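Local coordinates for protein uronate isomerase (Caulobacter crescentus, PDB 2Q01) that catalyses the isomerisation of D-glucuronate to D-fructuronate and of D-galacturonate to D-tagaturonate, within pentose and glucuronate interconversion, at residues R71-S75 with Q76-L80; K84-K88 with A89-D93; D143-T146 with A147-T151; F389-P393 with E394-R398; G42-P46 with S47-T51. One frame throughout, in Å; residues are numbered along the deposited sequence. Where two conformers were deposited one is given.

Contact 1 (R71-S75 with Q76-L80). With K (potassium ion), chain D.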
# COMPACT_ATOMS: atom_id res chain seq x y z
N ARG B 71 6.92 -6.46 -23.83
CA ARG B 71 6.84 -7.14 -22.54
C ARG B 71 5.66 -8.10 -22.50
O ARG B 71 5.84 -9.31 -22.36
CB ARG B 71 6.73 -6.12 -21.41
CG ARG B 71 8.06 -5.76 -20.76
CD ARG B 71 7.88 -4.75 -19.65
NE ARG B 71 6.92 -5.20 -18.64
CZ ARG B 71 7.26 -5.77 -17.49
NH1 ARG B 71 6.32 -6.15 -16.63
NH2 ARG B 71 8.54 -5.95 -17.19
N MET B 72 4.46 -7.56 -22.61
CA MET B 72 3.23 -8.35 -22.58
C MET B 72 3.28 -9.53 -23.54
O MET B 72 2.90 -10.64 -23.18
CB MET B 72 1.99 -7.52 -22.95
CG MET B 72 1.17 -6.96 -21.80
SD MET B 72 0.37 -8.10 -20.64
CE MET B 72 0.09 -9.56 -21.61
N LEU B 73 3.74 -9.27 -24.76
CA LEU B 73 3.82 -10.32 -25.76
C LEU B 73 4.86 -11.36 -25.36
O LEU B 73 4.55 -12.55 -25.34
CB LEU B 73 4.04 -9.75 -27.16
CG LEU B 73 2.75 -9.32 -27.86
CD1 LEU B 73 2.51 -7.84 -27.72
CD2 LEU B 73 2.79 -9.68 -29.33
N TYR B 74 6.06 -10.91 -24.96
CA TYR B 74 7.11 -11.81 -24.46
C TYR B 74 6.63 -12.61 -23.26
O TYR B 74 6.99 -13.78 -23.08
CB TYR B 74 8.38 -11.05 -24.09
CG TYR B 74 9.53 -11.93 -23.66
CD1 TYR B 74 10.20 -12.72 -24.58
CD2 TYR B 74 9.95 -11.97 -22.33
CE1 TYR B 74 11.26 -13.53 -24.20
CE2 TYR B 74 11.01 -12.77 -21.94
CZ TYR B 74 11.66 -13.54 -22.88
OH TYR B 74 12.71 -14.34 -22.50
N SER B 75 5.81 -11.97 -22.44
CA SER B 75 5.20 -12.59 -21.28
C SER B 75 4.23 -13.70 -21.62
O SER B 75 3.86 -14.49 -20.74
CB SER B 75 4.51 -11.53 -20.42
OG SER B 75 3.13 -11.39 -20.76
N GLN B 76 3.79 -13.77 -22.87
CA GLN B 76 2.77 -14.72 -23.27
C GLN B 76 3.26 -15.76 -24.28
O GLN B 76 2.47 -16.52 -24.84
CB GLN B 76 1.53 -13.97 -23.78
CG GLN B 76 0.69 -13.36 -22.67
CD GLN B 76 -0.30 -14.34 -22.05
OE1 GLN B 76 -0.90 -15.17 -22.75
NE2 GLN B 76 -0.47 -14.26 -20.74
N GLY B 77 4.57 -15.79 -24.51
CA GLY B 77 5.19 -16.82 -25.35
C GLY B 77 5.73 -16.35 -26.69
O GLY B 77 6.22 -17.16 -27.48
N VAL B 78 5.63 -15.05 -26.95
CA VAL B 78 6.09 -14.49 -28.22
C VAL B 78 7.59 -14.17 -28.13
O VAL B 78 8.05 -13.63 -27.13
CB VAL B 78 5.29 -13.21 -28.60
CG1 VAL B 78 5.68 -12.69 -29.98
CG2 VAL B 78 3.79 -13.47 -28.56
N SER B 79 8.35 -14.55 -29.16
CA SER B 79 9.77 -14.22 -29.24
C SER B 79 9.94 -12.78 -29.72
O SER B 79 9.10 -12.26 -30.44
CB SER B 79 10.51 -15.19 -30.15
OG SER B 79 10.03 -15.13 -31.48
N LEU B 80 11.04 -12.15 -29.31
CA LEU B 80 11.33 -10.76 -29.69
C LEU B 80 11.79 -10.64 -31.14
O LEU B 80 11.71 -9.55 -31.73
CB LEU B 80 12.38 -10.14 -28.76
CG LEU B 80 12.08 -10.02 -27.26
CD1 LEU B 80 12.77 -11.14 -26.52
CD2 LEU B 80 12.54 -8.68 -26.73
K K D . 3.41 -14.49 -17.78
O HOH W 1 8.27 -15.40 -24.90
O HOH W 2 2.34 -16.63 -18.88
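A Schellman motif closes helix 67-74, with Leu73 and Val78 as its flanking hydrophobic pair and Gly77 as its turning residue. Val78 N donates to Leu73 O at 3.2 Å, the long bond of the motif, while Gly77 N makes only a weak 3.5 Å bond to Tyr74 O. Leu73 O is gripped a second time by Gln76 N, and the two donors come from opposite faces of the carbonyl plane. Gly77 has a positive phi of 110°, at which a side chain would be jammed against the preceding carbonyl oxygen. Val78 and Leu73 lie side by side, CB to CB at 4.0 Å. The Tyr74 side chain, with CG anti to N (chi1 -176°), crosses Leu80 obliquely, its CD1 3.6 Å from Leu80 CD1. A water donates to both Tyr74 O and Val78 O, bridging the turn. Ser75 OG donates a hydrogen bond back to Met72 O, and its own carbonyl oxygen, Ser75 O, binds the potassium ion at 3.0 Å. Oxygens of Ala375, Tyr378, Leu381 and Asn411 of the second subunit and a water join it round the ion, which thus ties the helix end to the subunit interface. Leu73 and Val78 lean on Phe103 and Val102 of helix 96-105, respectively, and Met72 reaches Leu109 and Phe110 in the loop that follows that helix.

Contact 2 (K84-K88 with A89-D93)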
# COMPACT_ATOMS: atom_id res chain seq x y z
N LYS B 84 10.48 -8.08 -34.46
CA LYS B 84 11.59 -7.26 -34.99
C LYS B 84 12.30 -6.36 -33.96
O LYS B 84 12.75 -5.26 -34.29
CB LYS B 84 11.15 -6.42 -36.21
CG LYS B 84 11.67 -6.93 -37.55
CD LYS B 84 11.63 -5.83 -38.60
CE LYS B 84 12.82 -5.95 -39.54
NZ LYS B 84 12.95 -4.79 -40.45
N VAL B 85 12.41 -6.85 -32.73
CA VAL B 85 13.05 -6.10 -31.65
C VAL B 85 14.57 -6.20 -31.79
O VAL B 85 15.11 -7.31 -31.83
CB VAL B 85 12.62 -6.59 -30.24
CG1 VAL B 85 13.28 -5.76 -29.14
CG2 VAL B 85 11.10 -6.56 -30.09
N ARG B 86 15.23 -5.05 -31.86
CA ARG B 86 16.69 -4.96 -31.99
C ARG B 86 17.42 -5.81 -30.94
O ARG B 86 17.27 -5.61 -29.73
CB ARG B 86 17.16 -3.50 -31.94
CG ARG B 86 18.68 -3.34 -31.96
CD ARG B 86 19.09 -1.91 -32.27
NE ARG B 86 19.00 -1.62 -33.70
CZ ARG B 86 19.32 -0.46 -34.26
NH1 ARG B 86 19.75 0.55 -33.52
NH2 ARG B 86 19.20 -0.30 -35.57
N SER B 87 18.18 -6.77 -31.45
CA SER B 87 19.02 -7.66 -30.65
C SER B 87 20.39 -7.02 -30.45
O SER B 87 20.62 -5.89 -30.89
CB SER B 87 19.13 -9.01 -31.36
OG SER B 87 19.93 -9.93 -30.64
N LYS B 88 21.30 -7.73 -29.79
CA LYS B 88 22.70 -7.30 -29.70
C LYS B 88 23.42 -7.63 -31.01
O LYS B 88 24.45 -7.04 -31.33
CB LYS B 88 23.40 -7.96 -28.51
CG LYS B 88 24.45 -7.08 -27.85
CD LYS B 88 24.67 -7.50 -26.40
CE LYS B 88 25.51 -6.48 -25.65
NZ LYS B 88 25.55 -6.77 -24.19
N ALA B 89 22.84 -8.58 -31.75
CA ALA B 89 23.29 -8.95 -33.09
C ALA B 89 22.59 -8.14 -34.20
O ALA B 89 22.81 -8.38 -35.39
CB ALA B 89 23.11 -10.45 -33.31
N GLY B 90 21.75 -7.19 -33.81
CA GLY B 90 21.10 -6.27 -34.75
C GLY B 90 19.61 -6.49 -34.97
O GLY B 90 18.97 -7.27 -34.26
N VAL B 91 19.07 -5.80 -35.98
CA VAL B 91 17.66 -5.90 -36.37
C VAL B 91 17.39 -7.28 -37.00
O VAL B 91 18.06 -7.65 -37.97
CB VAL B 91 17.27 -4.77 -37.36
CG1 VAL B 91 15.76 -4.65 -37.49
CG2 VAL B 91 17.87 -3.43 -36.93
N PRO B 92 16.42 -8.04 -36.45
CA PRO B 92 16.05 -9.38 -36.92
C PRO B 92 15.56 -9.44 -38.37
O PRO B 92 15.10 -8.44 -38.93
CB PRO B 92 14.91 -9.78 -35.98
CG PRO B 92 15.13 -8.98 -34.76
CD PRO B 92 15.63 -7.66 -35.26
N ASP B 93 15.65 -10.64 -38.95
CA ASP B 93 15.38 -10.89 -40.37
C ASP B 93 13.89 -10.94 -40.73
O ASP B 93 13.55 -11.09 -41.90
CB ASP B 93 16.04 -12.20 -40.81
CG ASP B 93 17.57 -12.14 -40.78
OD1 ASP B 93 18.20 -12.58 -41.76
OD2 ASP B 93 18.14 -11.66 -39.77
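Ser87 and Gly90 pair across a type I beta turn, with Lys88 and Ala89 at its two corners, in the loop joining helix 67-74 to helix 96-105. The two arms run almost exactly antiparallel, yet neither forms a regular strand. Ser87 N donates to Gly90 O at 3.0 Å, and a weak return bond from Gly90 N to Ser87 O completes the pair. Gly90 turns the chain with a phi of 108°, which would press a side chain against the carbonyl oxygen of Ala89.

Val91 divides its two methyls between two long side chains of the facing arm. With CG1 anti to the backbone N (chi1 -165°), that branch meets Lys84 CE at 3.8 Å, while CG2 lies at the edge of the Arg86 guanidinium, in its plane, 3.7 Å from NH2. The Arg86 chain runs out extended and then folds at chi3 (-79°), which brings the guanidinium to Val91. Lys84 CE also comes within 3.4 Å of Pro92 O. With an alanine here in place of Lys84, the outer methylenes are gone, and Val91 CG1 and Pro92 O would probably be left more open on that side. Pro92 faces the other arm, and its ring carbon CG lies 3.4 Å from Val85 O. On the turn itself Ser87 OG, hydrogen-bonded to Ser323 O, also accepts a weak but nearly straight bond from Ala89 N at 3.4 Å, in the manner of an ST turn.

Contact 3 (D143-T146 with A147-T151)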
# COMPACT_ATOMS: atom_id res chain seq x y z
N ASP B 143 -0.27 -0.87 -43.66
CA ASP B 143 0.06 -0.06 -44.83
C ASP B 143 -0.61 1.32 -44.87
O ASP B 143 -0.13 2.21 -45.57
CB ASP B 143 -0.14 -0.84 -46.15
CG ASP B 143 -1.44 -1.62 -46.19
OD1 ASP B 143 -1.40 -2.79 -46.62
OD2 ASP B 143 -2.49 -1.08 -45.79
N ARG B 144 -1.69 1.50 -44.11
CA ARG B 144 -2.29 2.84 -43.97
C ARG B 144 -1.49 3.75 -43.04
O ARG B 144 -1.45 4.96 -43.26
CB ARG B 144 -3.76 2.77 -43.53
CG ARG B 144 -4.72 2.50 -44.67
CD ARG B 144 -5.95 3.38 -44.58
NE ARG B 144 -6.92 2.91 -43.59
CZ ARG B 144 -7.76 3.69 -42.91
NH1 ARG B 144 -8.61 3.16 -42.04
NH2 ARG B 144 -7.75 5.01 -43.10
N ILE B 145 -0.86 3.17 -42.02
CA ILE B 145 0.08 3.90 -41.15
C ILE B 145 1.36 4.19 -41.93
O ILE B 145 1.86 5.32 -41.92
CB ILE B 145 0.38 3.13 -39.84
CG1 ILE B 145 -0.83 3.14 -38.91
CG2 ILE B 145 1.59 3.72 -39.12
CD1 ILE B 145 -0.76 2.11 -37.77
N THR B 146 1.89 3.17 -42.59
CA THR B 146 3.10 3.27 -43.41
C THR B 146 2.97 4.32 -44.51
O THR B 146 3.88 5.14 -44.70
CB THR B 146 3.47 1.89 -44.00
OG1 THR B 146 3.53 0.92 -42.95
CG2 THR B 146 4.81 1.94 -44.72
N ALA B 147 1.83 4.32 -45.21
CA ALA B 147 1.54 5.32 -46.25
C ALA B 147 1.47 6.73 -45.67
O ALA B 147 1.95 7.68 -46.29
CB ALA B 147 0.25 4.99 -46.98
N ALA B 148 0.87 6.84 -44.48
CA ALA B 148 0.76 8.11 -43.76
C ALA B 148 2.13 8.65 -43.33
O ALA B 148 2.34 9.85 -43.34
CB ALA B 148 -0.16 7.97 -42.55
N LEU B 149 3.05 7.75 -42.98
CA LEU B 149 4.39 8.13 -42.53
C LEU B 149 5.25 8.73 -43.63
O LEU B 149 6.20 9.47 -43.35
CB LEU B 149 5.12 6.94 -41.90
CG LEU B 149 4.62 6.49 -40.53
CD1 LEU B 149 5.40 5.28 -40.08
CD2 LEU B 149 4.72 7.61 -39.51
N ALA B 150 4.91 8.42 -44.88
CA ALA B 150 5.60 8.99 -46.05
C ALA B 150 5.20 10.44 -46.33
O ALA B 150 5.95 11.17 -46.98
CB ALA B 150 5.37 8.11 -47.28
N THR B 151 4.02 10.84 -45.85
CA THR B 151 3.48 12.18 -46.09
C THR B 151 4.24 13.26 -45.30
O THR B 151 4.94 12.96 -44.34
CB THR B 151 1.96 12.28 -45.76
OG1 THR B 151 1.75 12.27 -44.34
CG2 THR B 151 1.17 11.13 -46.39
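Ile145 and Leu149 stand one turn apart on the same flank of helix 138-149, and their methyls meet loosely, Ile145 CG2 to Leu149 CD1 at 4.2 Å. Ile145 turns away from 147-151 while Leu149 points back toward 143-146, and the two side chains come near each other only at these branch ends. In Leu149 the CG is anti to the carbonyl carbon (chi1 -72°), which folds the branch point back along the helix to lie 3.3 Å from Ile145 O. That same oxygen takes the backbone bond of Leu149 N at 2.9 Å, so the leucine branch point lies against the oxygen that its own N-H bonds and probably helps to shield it. The pair forms a single apolar face: Ile145 packs on Ala58 and Leu62 of helix 58-63 and Leu149 on Leu61, with Phe55, Phe127 and Phe129 of flanking loops completing the cover.

Round the helix from this face the character changes. Ala147 N bonds Asp143 O and Ala148 N bonds Arg144 O, and the Ala147 CB comes as near as 3.1 Å to Asp143 O. Asp143 turns away to a salt bridge with Arg97. Thr146 has its OG1 beside the backbone N, from where it is hydrogen-bonded to Phe142 O.

Towards the C-terminal end Leu149 N and Ala150 N give Thr146 O only weak bonds. Ala148 O is held twice by Thr151, by its N and, in the carbonyl plane at 2.7 Å, by its OG1. The chemistry is thus that of an amphipathic helix: apolar side chains inward, charges and small alanines outward, and a hydroxyl serving a carbonyl where the helical bonding weakens.

Contact 4 (F389-P393 with E394-R398)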
# COMPACT_ATOMS: atom_id res chain seq x y z
N PHE B 389 5.44 2.07 -14.34
CA PHE B 389 4.32 1.14 -14.22
C PHE B 389 3.11 1.82 -13.58
O PHE B 389 1.97 1.38 -13.76
CB PHE B 389 4.73 -0.08 -13.38
CG PHE B 389 5.90 -0.83 -13.93
CD1 PHE B 389 7.18 -0.63 -13.42
CD2 PHE B 389 5.74 -1.73 -14.98
CE1 PHE B 389 8.27 -1.31 -13.94
CE2 PHE B 389 6.82 -2.43 -15.50
CZ PHE B 389 8.09 -2.22 -14.98
N HIS B 390 3.38 2.89 -12.83
CA HIS B 390 2.34 3.63 -12.12
C HIS B 390 1.90 4.87 -12.89
O HIS B 390 1.06 5.64 -12.44
CB HIS B 390 2.82 4.00 -10.72
CG HIS B 390 3.54 2.88 -10.02
ND1 HIS B 390 2.92 1.70 -9.68
CD2 HIS B 390 4.82 2.78 -9.59
CE1 HIS B 390 3.79 0.91 -9.08
NE2 HIS B 390 4.95 1.54 -9.01
N ASP B 391 2.49 5.06 -14.07
CA ASP B 391 2.05 6.06 -15.03
C ASP B 391 0.83 5.49 -15.77
O ASP B 391 0.94 4.90 -16.86
CB ASP B 391 3.22 6.41 -15.96
CG ASP B 391 2.83 7.28 -17.14
OD1 ASP B 391 1.95 8.16 -17.00
OD2 ASP B 391 3.42 7.08 -18.22
N SER B 392 -0.34 5.66 -15.16
CA SER B 392 -1.55 4.95 -15.55
C SER B 392 -2.75 5.50 -14.77
O SER B 392 -2.56 6.08 -13.70
CB SER B 392 -1.36 3.46 -15.25
OG SER B 392 -1.24 3.23 -13.86
N PRO B 393 -3.99 5.35 -15.31
CA PRO B 393 -5.23 5.80 -14.64
C PRO B 393 -5.33 5.49 -13.14
O PRO B 393 -5.55 6.40 -12.34
CB PRO B 393 -6.32 5.07 -15.42
CG PRO B 393 -5.78 4.98 -16.80
CD PRO B 393 -4.29 4.79 -16.64
N GLU B 394 -5.17 4.22 -12.77
CA GLU B 394 -5.17 3.82 -11.36
C GLU B 394 -3.96 4.34 -10.58
O GLU B 394 -4.08 4.64 -9.39
CB GLU B 394 -5.28 2.29 -11.22
CG GLU B 394 -6.56 1.82 -10.54
CD GLU B 394 -7.81 1.99 -11.39
OE1 GLU B 394 -7.95 1.25 -12.39
OE2 GLU B 394 -8.65 2.84 -11.04
N GLY B 395 -2.82 4.45 -11.24
CA GLY B 395 -1.58 4.87 -10.59
C GLY B 395 -1.54 6.35 -10.28
O GLY B 395 -1.19 6.74 -9.16
N MET B 396 -1.90 7.17 -11.26
CA MET B 396 -1.94 8.61 -11.07
C MET B 396 -2.97 9.00 -10.00
O MET B 396 -2.74 9.92 -9.22
CB MET B 396 -2.26 9.32 -12.38
CG MET B 396 -1.41 8.87 -13.56
SD MET B 396 -1.96 9.55 -15.13
CE MET B 396 -0.47 9.38 -16.11
N MET B 397 -4.09 8.29 -9.98
CA MET B 397 -5.13 8.53 -9.00
C MET B 397 -4.63 8.20 -7.61
O MET B 397 -4.86 8.97 -6.68
CB MET B 397 -6.39 7.71 -9.33
CG MET B 397 -7.62 8.06 -8.48
SD MET B 397 -8.31 9.71 -8.76
CE MET B 397 -8.82 9.61 -10.47
N ARG B 398 -3.95 7.06 -7.46
CA ARG B 398 -3.38 6.65 -6.17
C ARG B 398 -2.35 7.66 -5.67
O ARG B 398 -2.34 8.00 -4.48
CB ARG B 398 -2.76 5.26 -6.26
CG ARG B 398 -3.78 4.14 -6.12
CD ARG B 398 -3.11 2.81 -5.82
NE ARG B 398 -2.26 2.34 -6.91
CZ ARG B 398 -2.67 1.56 -7.90
NH1 ARG B 398 -1.81 1.18 -8.85
NH2 ARG B 398 -3.93 1.15 -7.96
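Ser392 caps the N-terminus of helix 393-407, meeting Gly395 through its side chain and Met396 through its backbone. Ser392 OG sits between its backbone N and carbonyl carbon (chi1 65°) and accepts from Gly395 N at 3.3 Å. The first helical bond is very straight: Met396 N reaches Ser392 O at 2.8 Å with 178° at the hydrogen, nearly along the C=O axis. Met396 CG lies 3.0 Å from that same oxygen, so the extended methionine chain runs back beside the cap. Gly395 allows close approach: its CA makes a CH···O contact of 3.3 Å with His390 O, and a beta-carbon would collide with this oxygen and with the serine hydroxyl.

A second shell fixes these groups. Glu405 of the second subunit is hydrogen-bonded to Ser392 OG and to Glu394 N, adding a carboxylate to the helix start, and Ser386 OG holds His390 O. Glu394 is salt-bridged to Arg442 and Arg448 of the second subunit. Met396 reaches Phe415, and a serine in its place would probably open a gap against that ring and take away most of the chain lying along the Ser392 carbonyl. Beyond the cap, Met396 and Met397 lie on Val431, Val435 and Phe439 of helix 425-445, Pro114 of helix 114-126 covers Ser392 and Pro393, and the preceding loop leads in from strand 381-383.

Contact 5 (G42-P46 with S47-T51)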
# COMPACT_ATOMS: atom_id res chain seq x y z
N GLY B 42 11.96 13.16 -20.73
CA GLY B 42 11.63 12.10 -21.68
C GLY B 42 12.82 11.54 -22.44
O GLY B 42 13.96 11.99 -22.26
N HIS B 43 12.55 10.56 -23.31
CA HIS B 43 13.60 9.80 -23.99
C HIS B 43 13.45 9.71 -25.51
O HIS B 43 13.81 8.70 -26.11
CB HIS B 43 13.69 8.39 -23.39
CG HIS B 43 14.04 8.37 -21.94
ND1 HIS B 43 15.34 8.37 -21.48
CD2 HIS B 43 13.26 8.37 -20.83
CE1 HIS B 43 15.35 8.37 -20.16
NE2 HIS B 43 14.09 8.37 -19.74
N THR B 44 12.94 10.78 -26.12
CA THR B 44 12.88 10.84 -27.58
C THR B 44 14.27 11.15 -28.15
O THR B 44 15.12 11.71 -27.45
CB THR B 44 11.84 11.89 -28.11
OG1 THR B 44 12.24 13.21 -27.72
CG2 THR B 44 10.43 11.59 -27.57
N ASP B 45 14.49 10.76 -29.40
CA ASP B 45 15.78 10.96 -30.06
C ASP B 45 15.80 12.37 -30.66
O ASP B 45 14.95 12.69 -31.48
CB ASP B 45 15.95 9.91 -31.17
CG ASP B 45 17.39 9.74 -31.63
OD1 ASP B 45 17.68 8.68 -32.22
OD2 ASP B 45 18.23 10.64 -31.43
N PRO B 46 16.77 13.21 -30.23
CA PRO B 46 16.94 14.57 -30.77
C PRO B 46 17.28 14.62 -32.26
O PRO B 46 17.05 15.65 -32.91
CB PRO B 46 18.11 15.12 -29.96
CG PRO B 46 18.84 13.92 -29.46
CD PRO B 46 17.75 12.93 -29.17
N SER B 47 17.83 13.53 -32.79
CA SER B 47 18.19 13.45 -34.21
C SER B 47 16.97 13.42 -35.12
O SER B 47 17.07 13.77 -36.30
CB SER B 47 19.06 12.22 -34.47
OG SER B 47 18.28 11.04 -34.44
N TRP B 48 15.83 12.99 -34.58
CA TRP B 48 14.56 12.99 -35.31
C TRP B 48 14.16 14.38 -35.78
O TRP B 48 13.62 14.54 -36.87
CB TRP B 48 13.43 12.40 -34.46
CG TRP B 48 13.54 10.93 -34.15
CD1 TRP B 48 14.29 9.99 -34.81
CD2 TRP B 48 12.85 10.22 -33.11
NE1 TRP B 48 14.12 8.75 -34.24
CE2 TRP B 48 13.24 8.87 -33.20
CE3 TRP B 48 11.95 10.61 -32.11
CZ2 TRP B 48 12.76 7.89 -32.31
CZ3 TRP B 48 11.46 9.64 -31.23
CH2 TRP B 48 11.87 8.29 -31.34
N PHE B 49 14.45 15.39 -34.95
CA PHE B 49 14.08 16.77 -35.26
C PHE B 49 15.20 17.55 -35.93
O PHE B 49 14.94 18.58 -36.56
CB PHE B 49 13.59 17.48 -33.99
CG PHE B 49 12.56 16.71 -33.23
CD1 PHE B 49 12.90 16.00 -32.09
CD2 PHE B 49 11.24 16.67 -33.68
CE1 PHE B 49 11.95 15.26 -31.40
CE2 PHE B 49 10.28 15.93 -32.99
CZ PHE B 49 10.63 15.23 -31.85
N ALA B 50 16.43 17.06 -35.82
CA ALA B 50 17.57 17.72 -36.45
C ALA B 50 17.65 17.36 -37.93
O ALA B 50 17.94 18.22 -38.76
CB ALA B 50 18.87 17.38 -35.73
N THR B 51 17.39 16.09 -38.24
CA THR B 51 17.41 15.63 -39.63
C THR B 51 16.05 15.79 -40.30
O THR B 51 15.98 16.04 -41.50
CB THR B 51 17.88 14.15 -39.76
OG1 THR B 51 16.89 13.27 -39.19
CG2 THR B 51 19.22 13.94 -39.07
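Asp45 and Ser47 form an Asx turn leading into helix 47-51, in the loop after strand 37-39. Among the polar contacts, Ser47 N donates to Asp45 OD2 at 3.2 Å (163° at the hydrogen), meeting it from above the carboxylate plane, and Ser47 OG adds a weak 3.0 Å bond to the same oxygen. Trp48 N bonds Asp45 O at 3.2 Å, and Pro46 O accepts from Ala50 N and weakly from Phe49 N.

The apolar contact is a CH-pi interaction. Trp48 CG is anti to its carbonyl carbon (chi1 -67°), which brings the indole beneath Asp45 CB; this carbon lies over one face, 3.6 Å from the five-membered ring centroid and 13° off the normal. Thr44 CB lies 3.9 Å from Trp48 CZ3, and Thr44 OG1 is at the edge of the Phe49 ring.

Neighbouring rings continue the packing, Trp48 edge-to-face with Phe55 and Phe49 with Phe422. His41 and His43, which also meet, are consistent with the HxH signature of metal-dependent hydrolases. One aspartate thus serves both chemistries: its carboxylate and carbonyl satisfy the first N-H groups, probably easing the partial positive charge of the helix start, while its methylene holds the indole face.

Contacts 1 and 4 are buried and both engage the second subunit: contact 1 shares an ion with it, contact 4 is joined to it by salt bridges and hydrogen bonds. Arg71 of one packs on Phe389 of the other, although their centres are 23 Å apart. Contact 2 lies at the surface, resting on a backbone turn and aliphatic lysine and arginine chains; it follows contact 1 in the loop before helix 96-105, and Leu80 O and Val85 N probably bond across the join. Contacts 3 and 5 are partly buried and touch no other chain. Capping chemistry recurs, but at different ends: contacts 4 and 5 cap helix starts with side-chain oxygens, whereas contacts 1 and 3 settle carbonyls where helices finish.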